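Long-range contacts in rhodopsin (Todarodes pacificus, PDB 2Z73), which absorbs light through its retinal chromophore and, as the 11-cis form isomerises to all-trans, activates G-protein signalling to phospholipase C in vision: residues 316-327 with 337-347; 10-18 with 100-108. All blocks are in the same frame, centred on the assembly; numbering follows the deposited sequence.

Contacts 1 and 2 lie on opposite sides of the chain's centre, their own centres about 47 Å apart, one cytoplasmic and the other extracellular. They share no helix: 316-327 and 337-347 join the helix that follows transmembrane helix 7 to the chain beyond it, whereas 10-18 and 100-108 bring the N-terminal segment against the extracellular end of helix 104-138. Both are partly buried. Contact 1 centres on an arginine held by a carboxylate and backbone carbonyls, flanked by a phenylalanine packed on the helix and a lipid-bearing cysteine. Contact 2 has no salt bridge; a lysine ammonium and an asparagine amide are spent on backbone carbonyls, with a bridging water and an isoleucine packed on aromatic rings.

Contact 1 (316-327 with 337-347); sequences SVSHPKFREAIS and CQFDDKETEDD. With PLM (palmitic acid), chain F; BOG (octyl beta-D-glucopyranoside), chain C.
R323 and E343 form a side-on salt bridge, with the guanidinium and carboxylate planes only 17° apart. NE of R323 reaches OE2 of E343 at 2.7 Å, while NH2 of R323 meets the syn lone pair of OE1 of E343 at 2.8 Å in a nearly straight bond. The chain bends at chi3 (55°), which brings NE and NH2 side-on to this carboxylate. NH2 is shared: with NH1 it also grips O of C337 end-on, and NH1 of R323 donates in addition to O of S316, 2.7 Å away in the carbonyl plane. Arginine suits this buried place because a flat cation with several N-H donors round its edge can serve a carboxylate and several carbonyls together, and these bonds hold it against rotation. Farther along, the extended K321 makes a long salt bridge with D347, NZ to OD2 3.7 Å.

R323 lies on helix 320-329, the amphipathic helix 8 that follows transmembrane helix 7 in rhodopsin-family receptors. H319 caps this helix by accepting from N of F322. Nearby, C337 is palmitoylated through SG, and the fatty acyl carbonyl lies beside S316 and V317, with CG1 of V317 3.1 Å from O2 of the palmitate.

The flat ring of F339 offers a face to the helix backbone, where CA of E324 stands 3.8 Å from the centroid as a CH-pi contact. CG of E324 approaches CZ of F339 at 3.4 Å, and the methyl CG2 of T344 sits at the ring's edge. P320 rests its CB on O of E343.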
loop_
_atom_site.group_PDB
_atom_site.type_symbol
_atom_site.label_atom_id
_atom_site.label_comp_id
_atom_site.label_asym_id
_atom_site.label_seq_id
_atom_site.Cartn_x
_atom_site.Cartn_y
_atom_site.Cartn_z
ATOM N N SER A 316 -7.132 -11.767 -3.997
ATOM C CA SER A 316 -7.772 -12.763 -4.857
ATOM C C SER A 316 -7.330 -14.205 -4.652
ATOM O O SER A 316 -8.037 -15.131 -5.059
ATOM C CB SER A 316 -7.595 -12.383 -6.328
ATOM O OG SER A 316 -6.272 -12.601 -6.763
ATOM N N VAL A 317 -6.175 -14.410 -4.023
ATOM C CA VAL A 317 -5.683 -15.773 -3.791
ATOM C C VAL A 317 -5.745 -16.207 -2.335
ATOM O O VAL A 317 -5.454 -17.359 -2.034
ATOM C CB VAL A 317 -4.215 -15.941 -4.246
ATOM C CG1 VAL A 317 -4.089 -15.649 -5.716
ATOM C CG2 VAL A 317 -3.311 -15.025 -3.445
ATOM N N SER A 318 -6.118 -15.297 -1.436
ATOM C CA SER A 318 -6.160 -15.638 -0.013
ATOM C C SER A 318 -7.346 -15.095 0.759
ATOM O O SER A 318 -7.525 -15.427 1.926
ATOM C CB SER A 318 -4.898 -15.138 0.674
ATOM O OG SER A 318 -4.883 -13.723 0.670
ATOM N N HIS A 319 -8.152 -14.253 0.132
ATOM C CA HIS A 319 -9.298 -13.695 0.837
ATOM C C HIS A 319 -10.586 -14.417 0.437
ATOM O O HIS A 319 -11.120 -14.185 -0.646
ATOM C CB HIS A 319 -9.408 -12.204 0.535
ATOM C CG HIS A 319 -10.251 -11.462 1.514
ATOM N ND1 HIS A 319 -11.586 -11.746 1.706
ATOM C CD2 HIS A 319 -9.947 -10.467 2.377
ATOM C CE1 HIS A 319 -12.071 -10.958 2.649
ATOM N NE2 HIS A 319 -11.097 -10.173 3.073
ATOM N N PRO A 320 -11.107 -15.289 1.322
ATOM C CA PRO A 320 -12.330 -16.069 1.088
ATOM C C PRO A 320 -13.576 -15.286 0.669
ATOM O O PRO A 320 -14.069 -15.468 -0.444
ATOM C CB PRO A 320 -12.521 -16.817 2.407
ATOM C CG PRO A 320 -11.931 -15.890 3.408
ATOM C CD PRO A 320 -10.663 -15.436 2.718
ATOM N N LYS A 321 -14.093 -14.423 1.539
ATOM C CA LYS A 321 -15.282 -13.662 1.173
ATOM C C LYS A 321 -15.075 -12.921 -0.135
ATOM O O LYS A 321 -15.945 -12.929 -1.001
ATOM C CB LYS A 321 -15.664 -12.665 2.274
ATOM C CG LYS A 321 -16.478 -13.280 3.404
ATOM C CD LYS A 321 -16.829 -12.250 4.466
ATOM C CE LYS A 321 -17.639 -12.878 5.588
ATOM N NZ LYS A 321 -17.974 -11.900 6.659
ATOM N N PHE A 322 -13.911 -12.299 -0.285
ATOM C CA PHE A 322 -13.601 -11.551 -1.497
ATOM C C PHE A 322 -13.558 -12.480 -2.699
ATOM O O PHE A 322 -14.075 -12.154 -3.769
ATOM C CB PHE A 322 -12.260 -10.841 -1.353
ATOM C CG PHE A 322 -11.865 -10.040 -2.558
ATOM C CD1 PHE A 322 -12.667 -9.001 -3.012
ATOM C CD2 PHE A 322 -10.684 -10.315 -3.232
ATOM C CE1 PHE A 322 -12.295 -8.248 -4.117
ATOM C CE2 PHE A 322 -10.302 -9.567 -4.336
ATOM C CZ PHE A 322 -11.109 -8.530 -4.781
ATOM N N ARG A 323 -12.938 -13.638 -2.526
ATOM C CA ARG A 323 -12.850 -14.604 -3.611
ATOM C C ARG A 323 -14.240 -15.100 -3.973
ATOM O O ARG A 323 -14.516 -15.437 -5.127
ATOM C CB ARG A 323 -11.968 -15.790 -3.196
ATOM C CG ARG A 323 -10.476 -15.523 -3.312
ATOM C CD ARG A 323 -9.670 -16.614 -2.638
ATOM N NE ARG A 323 -9.988 -17.957 -3.126
ATOM C CZ ARG A 323 -9.603 -18.454 -4.299
ATOM N NH1 ARG A 323 -8.871 -17.726 -5.135
ATOM N NH2 ARG A 323 -9.945 -19.690 -4.632
ATOM N N GLU A 324 -15.114 -15.141 -2.978
ATOM C CA GLU A 324 -16.484 -15.593 -3.189
ATOM C C GLU A 324 -17.103 -14.607 -4.176
ATOM O O GLU A 324 -17.485 -14.961 -5.291
ATOM C CB GLU A 324 -17.233 -15.558 -1.853
ATOM C CG GLU A 324 -18.376 -16.541 -1.702
ATOM C CD GLU A 324 -19.235 -16.224 -0.489
ATOM O OE1 GLU A 324 -20.057 -17.076 -0.092
ATOM O OE2 GLU A 324 -19.089 -15.106 0.063
ATOM N N ALA A 325 -17.169 -13.352 -3.754
ATOM C CA ALA A 325 -17.726 -12.279 -4.565
ATOM C C ALA A 325 -17.207 -12.288 -6.001
ATOM O O ALA A 325 -17.975 -12.132 -6.945
ATOM C CB ALA A 325 -17.423 -10.926 -3.899
ATOM N N ILE A 326 -15.907 -12.459 -6.178
ATOM C CA ILE A 326 -15.364 -12.468 -7.529
ATOM C C ILE A 326 -16.017 -13.573 -8.345
ATOM O O ILE A 326 -16.504 -13.338 -9.448
ATOM C CB ILE A 326 -13.814 -12.658 -7.529
ATOM C CG1 ILE A 326 -13.144 -11.468 -6.842
ATOM C CG2 ILE A 326 -13.289 -12.750 -8.961
ATOM C CD1 ILE A 326 -11.639 -11.496 -6.916
ATOM N N SER A 327 -16.041 -14.778 -7.788
ATOM C CA SER A 327 -16.629 -15.926 -8.479
ATOM C C SER A 327 -18.067 -15.647 -8.899
ATOM O O SER A 327 -18.549 -16.182 -9.900
ATOM C CB SER A 327 -16.591 -17.159 -7.573
ATOM O OG SER A 327 -17.471 -17.015 -6.473
ATOM N N CYS A 337 -7.320 -19.595 -10.007
ATOM C CA CYS A 337 -7.496 -19.565 -8.558
ATOM C C CYS A 337 -8.929 -19.944 -8.186
ATOM O O CYS A 337 -9.541 -19.319 -7.320
ATOM C CB CYS A 337 -7.190 -18.154 -8.062
ATOM S SG CYS A 337 -6.162 -17.249 -9.242
ATOM N N GLN A 338 -9.445 -20.977 -8.844
ATOM C CA GLN A 338 -10.808 -21.447 -8.632
ATOM C C GLN A 338 -11.328 -21.414 -7.195
ATOM O O GLN A 338 -10.673 -21.876 -6.262
ATOM C CB GLN A 338 -10.962 -22.860 -9.197
ATOM C CG GLN A 338 -12.169 -22.991 -10.104
ATOM C CD GLN A 338 -12.115 -22.014 -11.262
ATOM O OE1 GLN A 338 -11.300 -22.161 -12.171
ATOM N NE2 GLN A 338 -12.975 -21.000 -11.228
ATOM N N PHE A 339 -12.529 -20.867 -7.037
ATOM C CA PHE A 339 -13.169 -20.758 -5.733
ATOM C C PHE A 339 -13.979 -22.001 -5.372
ATOM O O PHE A 339 -14.435 -22.744 -6.244
ATOM C CB PHE A 339 -14.095 -19.536 -5.705
ATOM C CG PHE A 339 -14.874 -19.403 -4.428
ATOM C CD1 PHE A 339 -14.230 -19.088 -3.238
ATOM C CD2 PHE A 339 -16.248 -19.623 -4.408
ATOM C CE1 PHE A 339 -14.940 -18.996 -2.047
ATOM C CE2 PHE A 339 -16.966 -19.533 -3.220
ATOM C CZ PHE A 339 -16.310 -19.218 -2.038
ATOM N N ASP A 340 -14.150 -22.215 -4.074
ATOM C CA ASP A 340 -14.913 -23.343 -3.561
ATOM C C ASP A 340 -15.656 -22.945 -2.296
ATOM O O ASP A 340 -15.202 -22.088 -1.544
ATOM C CB ASP A 340 -14.000 -24.513 -3.233
ATOM C CG ASP A 340 -14.732 -25.614 -2.511
ATOM O OD1 ASP A 340 -15.592 -26.259 -3.145
ATOM O OD2 ASP A 340 -14.466 -25.819 -1.310
ATOM N N ASP A 341 -16.791 -23.591 -2.055
ATOM C CA ASP A 341 -17.609 -23.295 -0.885
ATOM C C ASP A 341 -16.837 -23.449 0.419
ATOM O O ASP A 341 -16.967 -22.626 1.326
ATOM C CB ASP A 341 -18.825 -24.214 -0.860
ATOM C CG ASP A 341 -19.520 -24.289 -2.200
ATOM O OD1 ASP A 341 -20.482 -25.080 -2.337
ATOM O OD2 ASP A 341 -19.099 -23.556 -3.118
ATOM N N LYS A 342 -16.034 -24.505 0.508
ATOM C CA LYS A 342 -15.263 -24.775 1.715
ATOM C C LYS A 342 -14.407 -23.611 2.206
ATOM O O LYS A 342 -14.020 -23.576 3.372
ATOM C CB LYS A 342 -14.378 -26.011 1.516
ATOM C CG LYS A 342 -15.106 -27.341 1.696
ATOM C CD LYS A 342 -14.128 -28.514 1.706
ATOM C CE LYS A 342 -14.751 -29.778 2.302
ATOM N NZ LYS A 342 -15.907 -30.304 1.516
ATOM N N GLU A 343 -14.122 -22.657 1.327
ATOM C CA GLU A 343 -13.299 -21.509 1.697
ATOM C C GLU A 343 -14.018 -20.552 2.653
ATOM O O GLU A 343 -13.376 -19.797 3.389
ATOM C CB GLU A 343 -12.874 -20.739 0.441
ATOM C CG GLU A 343 -12.300 -21.602 -0.682
ATOM C CD GLU A 343 -11.769 -20.774 -1.849
ATOM O OE1 GLU A 343 -11.390 -21.361 -2.890
ATOM O OE2 GLU A 343 -11.723 -19.535 -1.723
ATOM N N THR A 344 -15.345 -20.589 2.649
ATOM C CA THR A 344 -16.146 -19.702 3.488
ATOM C C THR A 344 -16.733 -20.345 4.746
ATOM O O THR A 344 -17.410 -19.682 5.533
ATOM C CB THR A 344 -17.298 -19.094 2.662
ATOM O OG1 THR A 344 -17.992 -20.139 1.973
ATOM C CG2 THR A 344 -16.751 -18.102 1.642
ATOM N N GLU A 345 -16.462 -21.629 4.937
ATOM C CA GLU A 345 -16.973 -22.359 6.087
ATOM C C GLU A 345 -16.708 -21.672 7.420
ATOM O O GLU A 345 -17.642 -21.397 8.172
ATOM C CB GLU A 345 -16.383 -23.767 6.109
ATOM C CG GLU A 345 -16.697 -24.570 4.864
ATOM C CD GLU A 345 -16.040 -25.930 4.872
ATOM O OE1 GLU A 345 -14.801 -25.990 5.018
ATOM O OE2 GLU A 345 -16.761 -26.938 4.731
ATOM N N ASP A 346 -15.439 -21.395 7.714
ATOM C CA ASP A 346 -15.077 -20.747 8.971
ATOM C C ASP A 346 -15.858 -19.465 9.239
ATOM O O ASP A 346 -16.057 -19.088 10.394
ATOM C CB ASP A 346 -13.575 -20.452 9.021
ATOM C CG ASP A 346 -12.746 -21.674 9.403
ATOM O OD1 ASP A 346 -12.707 -22.645 8.617
ATOM O OD2 ASP A 346 -12.133 -21.661 10.492
ATOM N N ASP A 347 -16.298 -18.790 8.181
ATOM C CA ASP A 347 -17.077 -17.565 8.353
ATOM C C ASP A 347 -18.522 -17.917 8.684
ATOM O O ASP A 347 -19.207 -17.181 9.394
ATOM C CB ASP A 347 -17.038 -16.703 7.088
ATOM C CG ASP A 347 -15.715 -15.986 6.911
ATOM O OD1 ASP A 347 -14.742 -16.617 6.450
ATOM O OD2 ASP A 347 -15.653 -14.785 7.244
HETATM C C1 PLM F . -5.651 -15.554 -8.924
HETATM O O2 PLM F . -6.118 -14.941 -7.974
HETATM C C2 PLM F . -4.777 -14.814 -9.942
HETATM C C3 PLM F . -5.458 -13.602 -10.589
HETATM C C4 PLM F . -4.704 -13.173 -11.837
HETATM C C5 PLM F . -4.047 -11.841 -11.648
HETATM C C6 PLM F . -3.309 -11.455 -12.903
HETATM C C7 PLM F . -1.817 -11.437 -12.648
HETATM C C8 PLM F . -1.019 -11.047 -13.896
HETATM C C9 PLM F . 0.287 -10.359 -13.525
HETATM C CA PLM F . 1.467 -10.976 -14.229
HETATM C CB PLM F . 2.749 -10.640 -13.500
HETATM C CC PLM F . 3.954 -10.767 -14.408
HETATM C CD PLM F . 5.225 -10.426 -13.659
HETATM C CE PLM F . 6.194 -11.581 -13.716
HETATM C CF PLM F . 6.432 -12.194 -12.344
HETATM C CG PLM F . 7.411 -13.367 -12.405
HETATM C C1 BOG C . -14.669 -9.218 9.584
HETATM O O1 BOG C . -13.361 -8.846 9.665
HETATM C C2 BOG C . -14.524 -10.671 9.211
HETATM O O2 BOG C . -13.824 -10.877 7.924
HETATM C C3 BOG C . -15.924 -11.082 9.144
HETATM O O3 BOG C . -15.803 -12.420 8.819
HETATM C C4 BOG C . -16.631 -10.829 10.538
HETATM O O4 BOG C . -17.966 -11.222 10.484
HETATM C C5 BOG C . -16.733 -9.398 10.860
HETATM O O5 BOG C . -15.364 -9.014 10.910
HETATM C C6 BOG C . -17.428 -9.140 12.264
HETATM O O6 BOG C . -17.509 -7.636 12.518
HETATM C "C1'" BOG C . -13.429 -7.581 9.069
HETATM C "C2'" BOG C . -12.150 -7.028 9.453
HETATM C "C3'" BOG C . -11.560 -6.673 8.131
HETATM C "C4'" BOG C . -10.193 -6.987 8.361
HETATM C "C5'" BOG C . -9.487 -6.343 7.227
HETATM C "C6'" BOG C . -8.341 -7.187 7.101
HETATM C "C7'" BOG C . -7.675 -6.595 5.927
HETATM C "C8'" BOG C . -6.969 -7.722 5.408
#

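Contact 2 (10-18 with 100-108); sequences TWWYNPSIV and KWIFGFAAC
I17 sets its CD1 methyl against both the indole of W101 and the side chain of C108, 3.6 Å from CD1 of W101 and from CB of C108. Its CG1 meets the ring of F105 obliquely, 3.4 Å from CD2 of F105. With CG1 anti to the carbonyl carbon (chi1 -55°) and the chain extended beyond, one branched aliphatic side chain touches all three partners, a task well matched to isoleucine.

N14 approaches W101 differently: its amide stands 39° from the indole plane, and ND2 of N14 lies near the ring's edge while donating to a lone pair of O of W101, 3.0 Å away. The other end of that amide folds its own segment. OD1 of N14 accepts from N of S16, making an Asx turn, and from N of I17 above the carbonyl plane.

These residues bring the N-terminal segment against the extracellular end of helix 104-138, which continues as transmembrane helix 3; here C108 forms the disulfide to C186 characteristic of rhodopsin-like receptors. L179 of strand 177-179 also touches N14, I17 and W101.

NE1 of W101 donates to O of G104, 2.9 Å away. Glycine fits there because, at its positive phi (80°), a CB would jam against O of F103. A water joins OG of S16, O of W101 and N of G104. K100, curling back through bends at chi3 and chi4, brings NZ to O of Y13 at 3.0 Å, above the carbonyl plane.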
loop_
_atom_site.group_PDB
_atom_site.type_symbol
_atom_site.label_atom_id
_atom_site.label_comp_id
_atom_site.label_asym_id
_atom_site.label_seq_id
_atom_site.Cartn_x
_atom_site.Cartn_y
_atom_site.Cartn_z
ATOM N N THR A 10 22.007 19.120 -25.858
ATOM C CA THR A 10 21.981 18.057 -24.853
ATOM C C THR A 10 20.783 17.142 -25.111
ATOM O O THR A 10 19.888 17.488 -25.888
ATOM C CB THR A 10 21.894 18.632 -23.411
ATOM O OG1 THR A 10 20.613 19.235 -23.200
ATOM C CG2 THR A 10 22.972 19.687 -23.195
ATOM N N TRP A 11 20.780 15.977 -24.463
ATOM C CA TRP A 11 19.711 14.985 -24.608
ATOM C C TRP A 11 18.746 15.011 -23.434
ATOM O O TRP A 11 17.688 14.394 -23.485
ATOM C CB TRP A 11 20.289 13.574 -24.684
ATOM C CG TRP A 11 20.985 13.151 -23.413
ATOM C CD1 TRP A 11 22.309 13.306 -23.108
ATOM C CD2 TRP A 11 20.373 12.596 -22.240
ATOM N NE1 TRP A 11 22.560 12.891 -21.818
ATOM C CE2 TRP A 11 21.388 12.451 -21.265
ATOM C CE3 TRP A 11 19.064 12.211 -21.913
ATOM C CZ2 TRP A 11 21.135 11.939 -19.989
ATOM C CZ3 TRP A 11 18.813 11.701 -20.643
ATOM C CH2 TRP A 11 19.849 11.571 -19.697
ATOM N N TRP A 12 19.120 15.710 -22.372
ATOM C CA TRP A 12 18.303 15.763 -21.176
ATOM C C TRP A 12 17.547 17.071 -20.975
ATOM O O TRP A 12 16.665 17.147 -20.120
ATOM C CB TRP A 12 19.195 15.520 -19.951
ATOM C CG TRP A 12 20.376 16.456 -19.925
ATOM C CD1 TRP A 12 21.614 16.228 -20.459
ATOM C CD2 TRP A 12 20.381 17.816 -19.471
ATOM N NE1 TRP A 12 22.389 17.366 -20.376
ATOM C CE2 TRP A 12 21.656 18.356 -19.775
ATOM C CE3 TRP A 12 19.431 18.635 -18.845
ATOM C CZ2 TRP A 12 22.002 19.677 -19.474
ATOM C CZ3 TRP A 12 19.777 19.955 -18.548
ATOM C CH2 TRP A 12 21.053 20.461 -18.865
ATOM N N TYR A 13 17.881 18.098 -21.749
ATOM C CA TYR A 13 17.243 19.399 -21.569
ATOM C C TYR A 13 15.736 19.450 -21.601
ATOM O O TYR A 13 15.105 19.045 -22.574
ATOM C CB TYR A 13 17.748 20.421 -22.579
ATOM C CG TYR A 13 17.175 21.800 -22.324
ATOM C CD1 TYR A 13 16.262 22.372 -23.205
ATOM C CD2 TYR A 13 17.538 22.524 -21.193
ATOM C CE1 TYR A 13 15.724 23.636 -22.967
ATOM C CE2 TYR A 13 17.013 23.782 -20.941
ATOM C CZ TYR A 13 16.104 24.332 -21.835
ATOM O OH TYR A 13 15.572 25.584 -21.604
ATOM N N ASN A 14 15.165 19.981 -20.528
ATOM C CA ASN A 14 13.732 20.128 -20.447
ATOM C C ASN A 14 13.402 21.613 -20.328
ATOM O O ASN A 14 13.828 22.288 -19.397
ATOM C CB ASN A 14 13.175 19.371 -19.244
ATOM C CG ASN A 14 11.678 19.219 -19.313
ATOM O OD1 ASN A 14 10.947 20.200 -19.475
ATOM N ND2 ASN A 14 11.208 17.988 -19.199
ATOM N N PRO A 15 12.636 22.140 -21.282
ATOM C CA PRO A 15 12.273 23.554 -21.249
ATOM C C PRO A 15 11.352 23.947 -20.104
ATOM O O PRO A 15 11.227 25.129 -19.792
ATOM C CB PRO A 15 11.620 23.763 -22.613
ATOM C CG PRO A 15 10.967 22.439 -22.865
ATOM C CD PRO A 15 12.068 21.482 -22.471
ATOM N N SER A 16 10.723 22.960 -19.468
ATOM C CA SER A 16 9.780 23.213 -18.371
ATOM C C SER A 16 10.359 23.008 -16.979
ATOM O O SER A 16 9.979 23.698 -16.033
ATOM C CB SER A 16 8.565 22.291 -18.493
ATOM O OG SER A 16 7.969 22.348 -19.775
ATOM N N ILE A 17 11.273 22.050 -16.863
ATOM C CA ILE A 17 11.858 21.684 -15.583
ATOM C C ILE A 17 13.384 21.708 -15.637
ATOM O O ILE A 17 13.981 21.210 -16.589
ATOM C CB ILE A 17 11.360 20.263 -15.213
ATOM C CG1 ILE A 17 9.824 20.251 -15.250
ATOM C CG2 ILE A 17 11.923 19.822 -13.850
ATOM C CD1 ILE A 17 9.197 18.883 -15.275
ATOM N N VAL A 18 14.015 22.290 -14.620
ATOM C CA VAL A 18 15.471 22.355 -14.589
ATOM C C VAL A 18 16.012 21.066 -14.011
ATOM O O VAL A 18 15.895 20.837 -12.818
ATOM C CB VAL A 18 15.995 23.522 -13.709
ATOM C CG1 VAL A 18 17.520 23.487 -13.646
ATOM C CG2 VAL A 18 15.523 24.860 -14.267
ATOM N N LYS A 100 11.166 11.961 -23.083
ATOM C CA LYS A 100 11.126 13.280 -22.462
ATOM C C LYS A 100 9.800 13.579 -21.759
ATOM O O LYS A 100 8.750 13.135 -22.211
ATOM C CB LYS A 100 11.384 14.353 -23.521
ATOM C CG LYS A 100 11.377 15.768 -22.980
ATOM C CD LYS A 100 11.995 16.748 -23.973
ATOM C CE LYS A 100 13.428 16.355 -24.316
ATOM N NZ LYS A 100 14.260 16.172 -23.096
ATOM N N TRP A 101 9.861 14.325 -20.654
ATOM C CA TRP A 101 8.667 14.719 -19.912
ATOM C C TRP A 101 8.108 15.979 -20.548
ATOM O O TRP A 101 8.632 17.080 -20.352
ATOM C CB TRP A 101 8.991 14.986 -18.434
ATOM C CG TRP A 101 7.809 15.513 -17.636
ATOM C CD1 TRP A 101 7.404 16.813 -17.534
ATOM C CD2 TRP A 101 6.884 14.745 -16.853
ATOM N NE1 TRP A 101 6.291 16.905 -16.740
ATOM C CE2 TRP A 101 5.947 15.651 -16.308
ATOM C CE3 TRP A 101 6.753 13.377 -16.561
ATOM C CZ2 TRP A 101 4.884 15.236 -15.481
ATOM C CZ3 TRP A 101 5.691 12.960 -15.734
ATOM C CH2 TRP A 101 4.776 13.891 -15.207
ATOM N N ILE A 102 7.039 15.811 -21.316
ATOM C CA ILE A 102 6.399 16.911 -22.039
ATOM C C ILE A 102 5.184 17.523 -21.358
ATOM O O ILE A 102 4.440 18.244 -22.008
ATOM C CB ILE A 102 5.902 16.434 -23.409
ATOM C CG1 ILE A 102 4.868 15.308 -23.201
ATOM C CG2 ILE A 102 7.070 15.965 -24.257
ATOM C CD1 ILE A 102 4.043 14.958 -24.423
ATOM N N PHE A 103 4.974 17.264 -20.074
ATOM C CA PHE A 103 3.776 17.784 -19.425
ATOM C C PHE A 103 3.932 18.985 -18.516
ATOM O O PHE A 103 2.988 19.364 -17.824
ATOM C CB PHE A 103 3.067 16.644 -18.688
ATOM C CG PHE A 103 2.712 15.483 -19.581
ATOM C CD1 PHE A 103 1.668 15.588 -20.502
ATOM C CD2 PHE A 103 3.455 14.309 -19.543
ATOM C CE1 PHE A 103 1.377 14.536 -21.373
ATOM C CE2 PHE A 103 3.173 13.252 -20.410
ATOM C CZ PHE A 103 2.139 13.364 -21.324
ATOM N N GLY A 104 5.112 19.595 -18.528
ATOM C CA GLY A 104 5.337 20.775 -17.712
ATOM C C GLY A 104 5.630 20.550 -16.249
ATOM O O GLY A 104 5.383 19.483 -15.709
ATOM N N PHE A 105 6.142 21.591 -15.602
ATOM C CA PHE A 105 6.497 21.551 -14.187
ATOM C C PHE A 105 5.318 21.301 -13.258
ATOM O O PHE A 105 5.422 20.515 -12.326
ATOM C CB PHE A 105 7.201 22.848 -13.793
ATOM C CG PHE A 105 8.166 22.691 -12.647
ATOM C CD1 PHE A 105 8.595 23.798 -11.926
ATOM C CD2 PHE A 105 8.640 21.436 -12.283
ATOM C CE1 PHE A 105 9.474 23.660 -10.862
ATOM C CE2 PHE A 105 9.523 21.291 -11.219
ATOM C CZ PHE A 105 9.937 22.406 -10.509
ATOM N N ALA A 106 4.201 21.977 -13.500
ATOM C CA ALA A 106 3.006 21.814 -12.667
ATOM C C ALA A 106 2.569 20.352 -12.614
ATOM O O ALA A 106 2.221 19.837 -11.552
ATOM C CB ALA A 106 1.872 22.678 -13.200
ATOM N N ALA A 107 2.583 19.686 -13.762
ATOM C CA ALA A 107 2.199 18.289 -13.811
ATOM C C ALA A 107 3.192 17.463 -12.996
ATOM O O ALA A 107 2.806 16.575 -12.244
ATOM C CB ALA A 107 2.160 17.806 -15.253
ATOM N N CYS A 108 4.474 17.770 -13.142
ATOM C CA CYS A 108 5.539 17.081 -12.416
ATOM C C CYS A 108 5.274 17.155 -10.921
ATOM O O CYS A 108 5.332 16.146 -10.221
ATOM C CB CYS A 108 6.879 17.744 -12.746
ATOM S SG CYS A 108 8.407 17.097 -11.973
HETATM O O HOH W 1 7.288 19.533 -19.991
#